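Local coordinates for protein histone-lysine N-methyltransferase SETMAR (Homo sapiens, PDB 3F2K) that fuses a histone methyltransferase to a mariner transposase domain, the part here, which binds DNA and serves in double-strand break repair, at residues 159-171 against 202-214. Residues are numbered along the deposited sequence; the frame is centred on the assembly and turned at random.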
ATOM      1  N   PRO A 159      -4.841  -0.577  -9.366  1.00 17.31           N
ATOM      2  CA  PRO A 159      -5.121  -0.183  -7.969  1.00 18.21           C
ATOM      3  C   PRO A 159      -6.087  -1.189  -7.333  1.00 18.22           C
ATOM      4  O   PRO A 159      -6.137  -1.323  -6.136  1.00 18.97           O
ATOM      5  CB  PRO A 159      -5.769   1.225  -8.120  1.00 19.35           C
ATOM      6  CG  PRO A 159      -6.433   1.196  -9.517  1.00 19.04           C
ATOM      7  CD  PRO A 159      -5.413   0.387 -10.334  1.00 18.49           C
ATOM      8  N   ASP A 160      -6.781  -1.979  -8.166  1.00 17.26           N
ATOM      9  CA  ASP A 160      -7.723  -2.981  -7.645  1.00 17.89           C
ATOM     10  C   ASP A 160      -6.965  -4.212  -7.104  1.00 16.85           C
ATOM     11  O   ASP A 160      -7.595  -5.185  -6.606  1.00 18.02           O
ATOM     12  CB  ASP A 160      -8.719  -3.442  -8.764  1.00 18.31           C
ATOM     13  CG  ASP A 160      -8.029  -3.898 -10.048  1.00 19.50           C
ATOM     14  OD1 ASP A 160      -6.846  -3.537 -10.270  1.00 19.96           O
ATOM     15  OD2 ASP A 160      -8.696  -4.615 -10.884  1.00 18.43           O
ATOM     16  N   LEU A 161      -5.644  -4.231  -7.351  1.00 15.97           N
ATOM     17  CA  LEU A 161      -4.770  -5.319  -6.853  1.00 16.13           C
ATOM     18  C   LEU A 161      -3.771  -4.777  -5.795  1.00 16.03           C
ATOM     19  O   LEU A 161      -2.891  -5.504  -5.345  1.00 16.12           O
ATOM     20  CB  LEU A 161      -4.022  -6.009  -7.984  1.00 16.50           C
ATOM     21  CG  LEU A 161      -4.948  -6.687  -9.031  1.00 18.53           C
ATOM     22  CD1 LEU A 161      -4.026  -7.347 -10.123  1.00 17.58           C
ATOM     23  CD2 LEU A 161      -5.964  -7.682  -8.443  1.00 22.40           C
ATOM     24  N   LEU A 162      -3.969  -3.532  -5.374  1.00 15.41           N
ATOM     25  CA  LEU A 162      -3.017  -2.841  -4.484  1.00 16.31           C
ATOM     26  C   LEU A 162      -3.810  -2.652  -3.184  1.00 14.89           C
ATOM     27  O   LEU A 162      -4.682  -1.826  -3.143  1.00 18.14           O
ATOM     28  CB  LEU A 162      -2.650  -1.470  -5.130  1.00 17.48           C
ATOM     29  CG  LEU A 162      -1.526  -0.659  -4.525  1.00 18.81           C
ATOM     30  CD1 LEU A 162      -0.155  -1.415  -4.555  1.00 18.99           C
ATOM     31  CD2 LEU A 162      -1.448   0.717  -5.256  1.00 18.18           C
ATOM     32  N   PRO A 163      -3.561  -3.442  -2.146  1.00 15.13           N
ATOM     33  CA  PRO A 163      -4.455  -3.348  -0.985  1.00 16.84           C
ATOM     34  C   PRO A 163      -4.594  -1.992  -0.274  1.00 15.51           C
ATOM     35  O   PRO A 163      -5.652  -1.732   0.312  1.00 16.28           O
ATOM     36  CB  PRO A 163      -3.956  -4.456  -0.016  1.00 15.57           C
ATOM     37  CG  PRO A 163      -3.199  -5.450  -0.967  1.00 18.02           C
ATOM     38  CD  PRO A 163      -2.525  -4.509  -2.000  1.00 15.99           C
ATOM     39  N   THR A 164      -3.556  -1.141  -0.282  1.00 14.29           N
ATOM     40  CA  THR A 164      -3.717   0.112   0.386  1.00 15.80           C
ATOM     41  C   THR A 164      -4.824   0.885  -0.325  1.00 17.46           C
ATOM     42  O   THR A 164      -5.613   1.582   0.304  1.00 14.60           O
ATOM     43  CB  THR A 164      -2.433   0.931   0.393  1.00 14.55           C
ATOM     44  OG1 THR A 164      -1.403   0.103   0.959  1.00 17.20           O
ATOM     45  CG2 THR A 164      -2.602   2.233   1.215  1.00 14.21           C
ATOM     46  N   ASN A 165      -4.865   0.724  -1.640  1.00 15.32           N
ATOM     47  CA  ASN A 165      -5.848   1.465  -2.415  1.00 16.71           C
ATOM     48  C   ASN A 165      -7.272   0.850  -2.308  1.00 16.76           C
ATOM     49  O   ASN A 165      -8.220   1.562  -1.933  1.00 17.54           O
ATOM     50  CB  ASN A 165      -5.348   1.533  -3.857  1.00 14.73           C
ATOM     51  CG  ASN A 165      -5.919   2.687  -4.560  1.00 20.39           C
ATOM     52  OD1 ASN A 165      -7.019   2.601  -5.062  1.00 25.33           O
ATOM     53  ND2 ASN A 165      -5.182   3.789  -4.577  1.00 26.93           N
ATOM     54  N   TYR A 166      -7.420  -0.445  -2.575  1.00 18.22           N
ATOM     55  CA  TYR A 166      -8.768  -1.052  -2.587  1.00 17.23           C
ATOM     56  C   TYR A 166      -9.394  -1.261  -1.182  1.00 18.20           C
ATOM     57  O   TYR A 166     -10.616  -1.316  -1.036  1.00 18.42           O
ATOM     58  CB  TYR A 166      -8.844  -2.321  -3.409  1.00 17.15           C
ATOM     59  CG  TYR A 166      -8.140  -3.555  -2.859  1.00 16.50           C
ATOM     60  CD1 TYR A 166      -8.592  -4.191  -1.647  1.00 16.80           C
ATOM     61  CD2 TYR A 166      -7.036  -4.097  -3.517  1.00 16.36           C
ATOM     62  CE1 TYR A 166      -7.978  -5.363  -1.192  1.00 17.14           C
ATOM     63  CE2 TYR A 166      -6.418  -5.249  -3.080  1.00 16.88           C
ATOM     64  CZ  TYR A 166      -6.859  -5.848  -1.902  1.00 15.38           C
ATOM     65  OH  TYR A 166      -6.182  -6.959  -1.512  1.00 17.83           O
ATOM     66  N   HIS A 167      -8.540  -1.270  -0.153  1.00 16.55           N
ATOM     67  CA  HIS A 167      -8.997  -1.509   1.216  1.00 16.99           C
ATOM     68  C   HIS A 167      -8.855  -0.264   2.087  1.00 17.19           C
ATOM     69  O   HIS A 167      -9.876   0.384   2.449  1.00 16.91           O
ATOM     70  CB  HIS A 167      -8.220  -2.687   1.866  1.00 16.10           C
ATOM     71  CG  HIS A 167      -8.771  -3.073   3.201  1.00 18.66           C
ATOM     72  ND1 HIS A 167     -10.085  -3.493   3.343  1.00 17.72           N
ATOM     73  CD2 HIS A 167      -8.201  -3.141   4.435  1.00 17.78           C
ATOM     74  CE1 HIS A 167     -10.313  -3.741   4.639  1.00 18.06           C
ATOM     75  NE2 HIS A 167      -9.179  -3.556   5.309  1.00 19.23           N
ATOM     76  N   VAL A 168      -7.626   0.094   2.453  1.00 17.79           N
ATOM     77  CA  VAL A 168      -7.457   1.225   3.392  1.00 18.71           C
ATOM     78  C   VAL A 168      -8.043   2.522   2.845  1.00 17.89           C
ATOM     79  O   VAL A 168      -8.829   3.218   3.525  1.00 17.49           O
ATOM     80  CB  VAL A 168      -5.933   1.391   3.873  1.00 18.82           C
ATOM     81  CG1 VAL A 168      -5.810   2.543   4.844  1.00 20.76           C
ATOM     82  CG2 VAL A 168      -5.405   0.056   4.510  1.00 17.30           C
ATOM     83  N   PHE A 169      -7.705   2.856   1.585  1.00 17.63           N
ATOM     84  CA  PHE A 169      -8.151   4.112   1.033  1.00 20.12           C
ATOM     85  C   PHE A 169      -9.663   4.186   0.807  1.00 21.14           C
ATOM     86  O   PHE A 169     -10.242   5.243   0.920  1.00 21.66           O
ATOM     87  CB  PHE A 169      -7.343   4.501  -0.252  1.00 19.00           C
ATOM     88  CG  PHE A 169      -5.861   4.919   0.056  1.00 21.12           C
ATOM     89  CD1 PHE A 169      -5.482   5.260   1.350  1.00 20.40           C
ATOM     90  CD2 PHE A 169      -4.884   4.966  -0.936  1.00 20.98           C
ATOM     91  CE1 PHE A 169      -4.152   5.607   1.653  1.00 21.08           C
ATOM     92  CE2 PHE A 169      -3.521   5.345  -0.620  1.00 20.27           C
ATOM     93  CZ  PHE A 169      -3.191   5.641   0.658  1.00 20.81           C
ATOM     94  N   LYS A 170     -10.263   3.058   0.466  1.00 20.90           N
ATOM     95  CA  LYS A 170     -11.704   2.978   0.316  1.00 22.54           C
ATOM     96  C   LYS A 170     -12.400   3.366   1.618  1.00 20.13           C
ATOM     97  O   LYS A 170     -13.267   4.273   1.645  1.00 22.85           O
ATOM     98  CB  LYS A 170     -12.080   1.567  -0.116  1.00 20.94           C
ATOM     99  CG  LYS A 170     -13.560   1.217   0.001  1.00 27.67           C
ATOM    100  CD  LYS A 170     -13.829  -0.217  -0.366  1.00 27.17           C
ATOM    101  CE  LYS A 170     -13.095  -1.246   0.503  1.00 32.44           C
ATOM    102  NZ  LYS A 170     -13.128  -2.647  -0.181  1.00 34.57           N
ATOM    103  N   HIS A 171     -11.967   2.755   2.701  1.00 20.43           N
ATOM    104  CA  HIS A 171     -12.505   3.064   4.022  1.00 20.66           C
ATOM    105  C   HIS A 171     -12.153   4.487   4.521  1.00 21.33           C
ATOM    106  O   HIS A 171     -12.995   5.189   5.168  1.00 21.26           O
ATOM    107  CB  HIS A 171     -12.055   2.032   5.006  1.00 20.46           C
ATOM    108  CG  HIS A 171     -12.718   0.708   4.806  1.00 23.25           C
ATOM    109  ND1 HIS A 171     -14.046   0.501   5.107  1.00 28.88           N
ATOM    110  CD2 HIS A 171     -12.275  -0.441   4.251  1.00 24.28           C
ATOM    111  CE1 HIS A 171     -14.380  -0.741   4.804  1.00 26.50           C
ATOM    112  NE2 HIS A 171     -13.329  -1.332   4.263  1.00 26.28           N
ATOM    113  N   PHE A 202      -8.706  -5.516  10.944  1.00 19.29           N
ATOM    114  CA  PHE A 202      -8.969  -4.704   9.786  1.00 19.31           C
ATOM    115  C   PHE A 202      -7.940  -4.888   8.672  1.00 19.41           C
ATOM    116  O   PHE A 202      -8.292  -4.998   7.452  1.00 19.24           O
ATOM    117  CB  PHE A 202      -9.088  -3.241  10.195  1.00 18.37           C
ATOM    118  CG  PHE A 202      -9.197  -2.276   9.028  1.00 18.55           C
ATOM    119  CD1 PHE A 202     -10.379  -2.185   8.332  1.00 18.27           C
ATOM    120  CD2 PHE A 202      -8.099  -1.494   8.639  1.00 18.48           C
ATOM    121  CE1 PHE A 202     -10.526  -1.237   7.241  1.00 19.07           C
ATOM    122  CE2 PHE A 202      -8.170  -0.567   7.542  1.00 20.79           C
ATOM    123  CZ  PHE A 202      -9.395  -0.466   6.810  1.00 21.53           C
ATOM    124  N   TYR A 203      -6.670  -4.871   9.072  1.00 18.02           N
ATOM    125  CA  TYR A 203      -5.580  -5.020   8.083  1.00 18.95           C
ATOM    126  C   TYR A 203      -5.594  -6.395   7.414  1.00 19.37           C
ATOM    127  O   TYR A 203      -5.423  -6.503   6.205  1.00 15.90           O
ATOM    128  CB  TYR A 203      -4.229  -4.613   8.730  1.00 19.73           C
ATOM    129  CG  TYR A 203      -4.309  -3.176   9.214  1.00 19.99           C
ATOM    130  CD1 TYR A 203      -4.162  -2.089   8.298  1.00 21.66           C
ATOM    131  CD2 TYR A 203      -4.593  -2.885  10.550  1.00 20.81           C
ATOM    132  CE1 TYR A 203      -4.299  -0.781   8.697  1.00 23.13           C
ATOM    133  CE2 TYR A 203      -4.707  -1.549  10.987  1.00 23.26           C
ATOM    134  CZ  TYR A 203      -4.536  -0.508  10.037  1.00 23.02           C
ATOM    135  OH  TYR A 203      -4.610   0.779  10.402  1.00 22.09           O
ATOM    136  N   ALA A 204      -5.846  -7.430   8.205  1.00 18.15           N
ATOM    137  CA  ALA A 204      -5.789  -8.797   7.713  1.00 19.08           C
ATOM    138  C   ALA A 204      -6.775  -8.971   6.566  1.00 18.72           C
ATOM    139  O   ALA A 204      -6.469  -9.689   5.598  1.00 19.26           O
ATOM    140  CB  ALA A 204      -6.087  -9.769   8.829  1.00 20.61           C
ATOM    141  N   THR A 205      -7.932  -8.306   6.724  1.00 20.33           N
ATOM    142  CA  THR A 205      -9.000  -8.284   5.692  1.00 21.77           C
ATOM    143  C   THR A 205      -8.435  -7.862   4.340  1.00 21.40           C
ATOM    144  O   THR A 205      -8.653  -8.536   3.336  1.00 19.65           O
ATOM    145  CB  THR A 205     -10.168  -7.367   6.056  1.00 22.19           C
ATOM    146  OG1 THR A 205     -10.737  -7.741   7.321  1.00 23.85           O
ATOM    147  CG2 THR A 205     -11.299  -7.433   5.000  1.00 22.21           C
ATOM    148  N   GLY A 206      -7.775  -6.698   4.307  1.00 18.54           N
ATOM    149  CA  GLY A 206      -7.233  -6.198   3.057  1.00 18.95           C
ATOM    150  C   GLY A 206      -6.244  -7.138   2.386  1.00 17.77           C
ATOM    151  O   GLY A 206      -6.314  -7.350   1.177  1.00 17.48           O
ATOM    152  N   ILE A 207      -5.326  -7.675   3.190  0.50 16.45           N
ATOM    153  CA  ILE A 207      -4.280  -8.541   2.710  0.50 16.81           C
ATOM    154  C   ILE A 207      -4.912  -9.800   2.146  0.50 17.31           C
ATOM    155  O   ILE A 207      -4.694 -10.150   0.988  0.50 15.59           O
ATOM    156  CB  ILE A 207      -3.294  -8.944   3.856  0.50 17.05           C
ATOM    157  CG1 ILE A 207      -2.589  -7.695   4.367  0.50 15.48           C
ATOM    158  CG2 ILE A 207      -2.328 -10.036   3.366  0.50 15.85           C
ATOM    159  CD1 ILE A 207      -1.648  -7.075   3.363  0.50 18.12           C
ATOM    160  N   ASN A 208      -5.710 -10.441   2.983  1.00 17.77           N
ATOM    161  CA  ASN A 208      -6.324 -11.762   2.652  1.00 19.65           C
ATOM    162  C   ASN A 208      -7.230 -11.763   1.392  1.00 19.52           C
ATOM    163  O   ASN A 208      -7.271 -12.748   0.619  1.00 20.17           O
ATOM    164  CB  ASN A 208      -6.919 -12.362   3.931  1.00 22.00           C
ATOM    165  CG  ASN A 208      -5.807 -12.892   4.833  1.00 24.21           C
ATOM    166  OD1 ASN A 208      -5.109 -13.846   4.458  1.00 31.74           O
ATOM    167  ND2 ASN A 208      -5.616 -12.284   6.021  1.00 32.80           N
ATOM    168  N   GLN A 209      -7.817 -10.606   1.134  1.00 18.87           N
ATOM    169  CA  GLN A 209      -8.629 -10.415  -0.088  1.00 19.56           C
ATOM    170  C   GLN A 209      -7.807 -10.580  -1.342  1.00 18.66           C
ATOM    171  O   GLN A 209      -8.389 -10.809  -2.372  1.00 19.84           O
ATOM    172  CB  GLN A 209      -9.315  -9.067  -0.088  1.00 21.26           C
ATOM    173  CG  GLN A 209     -10.589  -9.196   0.724  1.00 27.55           C
ATOM    174  CD  GLN A 209     -11.347  -7.906   0.903  1.00 30.94           C
ATOM    175  OE1 GLN A 209     -10.921  -6.870   0.447  1.00 31.40           O
ATOM    176  NE2 GLN A 209     -12.508  -7.988   1.579  1.00 33.57           N
ATOM    177  N   LEU A 210      -6.462 -10.471  -1.269  1.00 16.25           N
ATOM    178  CA  LEU A 210      -5.670 -10.622  -2.484  1.00 18.23           C
ATOM    179  C   LEU A 210      -5.964 -11.896  -3.272  1.00 18.22           C
ATOM    180  O   LEU A 210      -5.955 -11.863  -4.537  1.00 19.04           O
ATOM    181  CB  LEU A 210      -4.134 -10.575  -2.205  1.00 16.70           C
ATOM    182  CG  LEU A 210      -3.516  -9.217  -1.864  1.00 17.41           C
ATOM    183  CD1 LEU A 210      -2.087  -9.417  -1.317  1.00 17.84           C
ATOM    184  CD2 LEU A 210      -3.468  -8.354  -3.183  1.00 16.07           C
ATOM    185  N   ILE A 211      -6.111 -13.026  -2.575  1.00 19.60           N
ATOM    186  CA  ILE A 211      -6.321 -14.286  -3.280  1.00 21.11           C
ATOM    187  C   ILE A 211      -7.578 -14.228  -4.135  1.00 21.31           C
ATOM    188  O   ILE A 211      -7.571 -14.563  -5.343  1.00 22.04           O
ATOM    189  CB  ILE A 211      -6.411 -15.461  -2.313  1.00 22.85           C
ATOM    190  CG1 ILE A 211      -5.130 -15.490  -1.480  1.00 23.00           C
ATOM    191  CG2 ILE A 211      -6.500 -16.784  -3.110  1.00 25.55           C
ATOM    192  CD1 ILE A 211      -3.973 -15.810  -2.366  1.00 28.63           C
ATOM    193  N   SER A 212      -8.639 -13.748  -3.527  1.00 21.16           N
ATOM    194  CA  SER A 212      -9.917 -13.637  -4.264  1.00 23.59           C
ATOM    195  C   SER A 212      -9.834 -12.648  -5.439  1.00 22.20           C
ATOM    196  O   SER A 212     -10.400 -12.916  -6.535  1.00 22.56           O
ATOM    197  CB  SER A 212     -11.107 -13.352  -3.313  1.00 24.53           C
ATOM    198  OG  SER A 212     -10.993 -12.092  -2.688  1.00 31.57           O
ATOM    199  N   ARG A 213      -9.099 -11.549  -5.262  1.00 19.50           N
ATOM    200  CA  ARG A 213      -8.947 -10.551  -6.312  1.00 19.05           C
ATOM    201  C   ARG A 213      -8.035 -11.043  -7.456  1.00 18.89           C
ATOM    202  O   ARG A 213      -8.341 -10.790  -8.658  1.00 18.47           O
ATOM    203  CB  ARG A 213      -8.372  -9.268  -5.748  1.00 19.22           C
ATOM    204  CG  ARG A 213      -9.447  -8.537  -4.911  1.00 19.68           C
ATOM    205  CD  ARG A 213      -8.878  -7.273  -4.377  1.00 19.39           C
ATOM    206  NE  ARG A 213      -9.945  -6.539  -3.704  1.00 22.64           N
ATOM    207  CZ  ARG A 213     -10.583  -5.484  -4.200  1.00 26.51           C
ATOM    208  NH1 ARG A 213     -10.236  -4.969  -5.375  1.00 25.32           N
ATOM    209  NH2 ARG A 213     -11.590  -4.926  -3.486  1.00 25.10           N
ATOM    210  N   TRP A 214      -6.915 -11.709  -7.115  1.00 17.63           N
ATOM    211  CA  TRP A 214      -6.158 -12.388  -8.193  1.00 17.37           C
ATOM    212  C   TRP A 214      -7.034 -13.318  -9.029  1.00 17.69           C
ATOM    213  O   TRP A 214      -6.944 -13.343 -10.295  1.00 16.21           O
ATOM    214  CB  TRP A 214      -4.923 -13.141  -7.668  1.00 16.86           C
ATOM    215  CG  TRP A 214      -3.910 -12.156  -7.070  1.00 14.93           C
ATOM    216  CD1 TRP A 214      -3.668 -10.874  -7.431  1.00 18.85           C
ATOM    217  CD2 TRP A 214      -3.037 -12.448  -5.960  1.00 17.85           C
ATOM    218  NE1 TRP A 214      -2.654 -10.322  -6.601  1.00 17.25           N
ATOM    219  CE2 TRP A 214      -2.243 -11.301  -5.724  1.00 18.87           C
ATOM    220  CE3 TRP A 214      -2.824 -13.587  -5.189  1.00 20.66           C
ATOM    221  CZ2 TRP A 214      -1.292 -11.251  -4.677  1.00 21.01           C
ATOM    222  CZ3 TRP A 214      -1.878 -13.547  -4.162  1.00 21.16           C
ATOM    223  CH2 TRP A 214      -1.125 -12.378  -3.920  1.00 18.39           C
TER
HETATM  224  O   HOH W   1      -1.432  -7.914  -6.068  1.00 17.43           O
HETATM  225  O   HOH W   2     -11.652  -4.552   1.378  1.00 35.70           O
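H167 and G206, with CA atoms 5.3 Å apart, mark the close approach of helices 163-171 and 202-214, whose axes pass 9.2 Å apart with N-to-C directions at 143°. Y166 packs as a knob among G206, Q209, L210 and R213. Its CG sits between the backbone N and the carbonyl carbon (chi1 70°), which lays the ring against helix 202-214; the extended R213 slides over one face, and P163 CA lies near the rim of the other. The guanidinium and ring planes are only 6° apart, and R213 CZ stands 3.7 Å from the Y166 ring centroid, evidence for a cation-pi stack. R213 NH1 also donates to D160 O (2.9 Å); together with the stack this probably limits how the guanidinium can turn. At the ring edge, Y166 OH donates to G206 O (2.7 Å); the helix kinks there, L210 N bonding to I207 O instead. A phenylalanine at Y166 would probably leave G206 O without this mate at the kink.

G206 CA makes a CH-pi contact over one face of the H167 ring, 3.7 Å from its centroid. H167 and F202 form an offset stack, centroids 4.3 Å apart, the planes not quite parallel. H167 NE2 donates to F202 O (2.7 Å) from above the carbonyl plane, while the F202 edge meets the H171 face. A water links H167 ND1, K170 NZ and Q209 OE1.

Outward from this interface, N165, at the third catalytic aspartate position of mariner transposases, hydrogen-bonds through ND2 to OD2 of D38, a magnesium ligand. F202 O and G206 O accept from H167 and Y166, and D160 O from R213: polar side chains reach across both ways, probably fixing how the helix beside the metal sits in the RNase H-like fold.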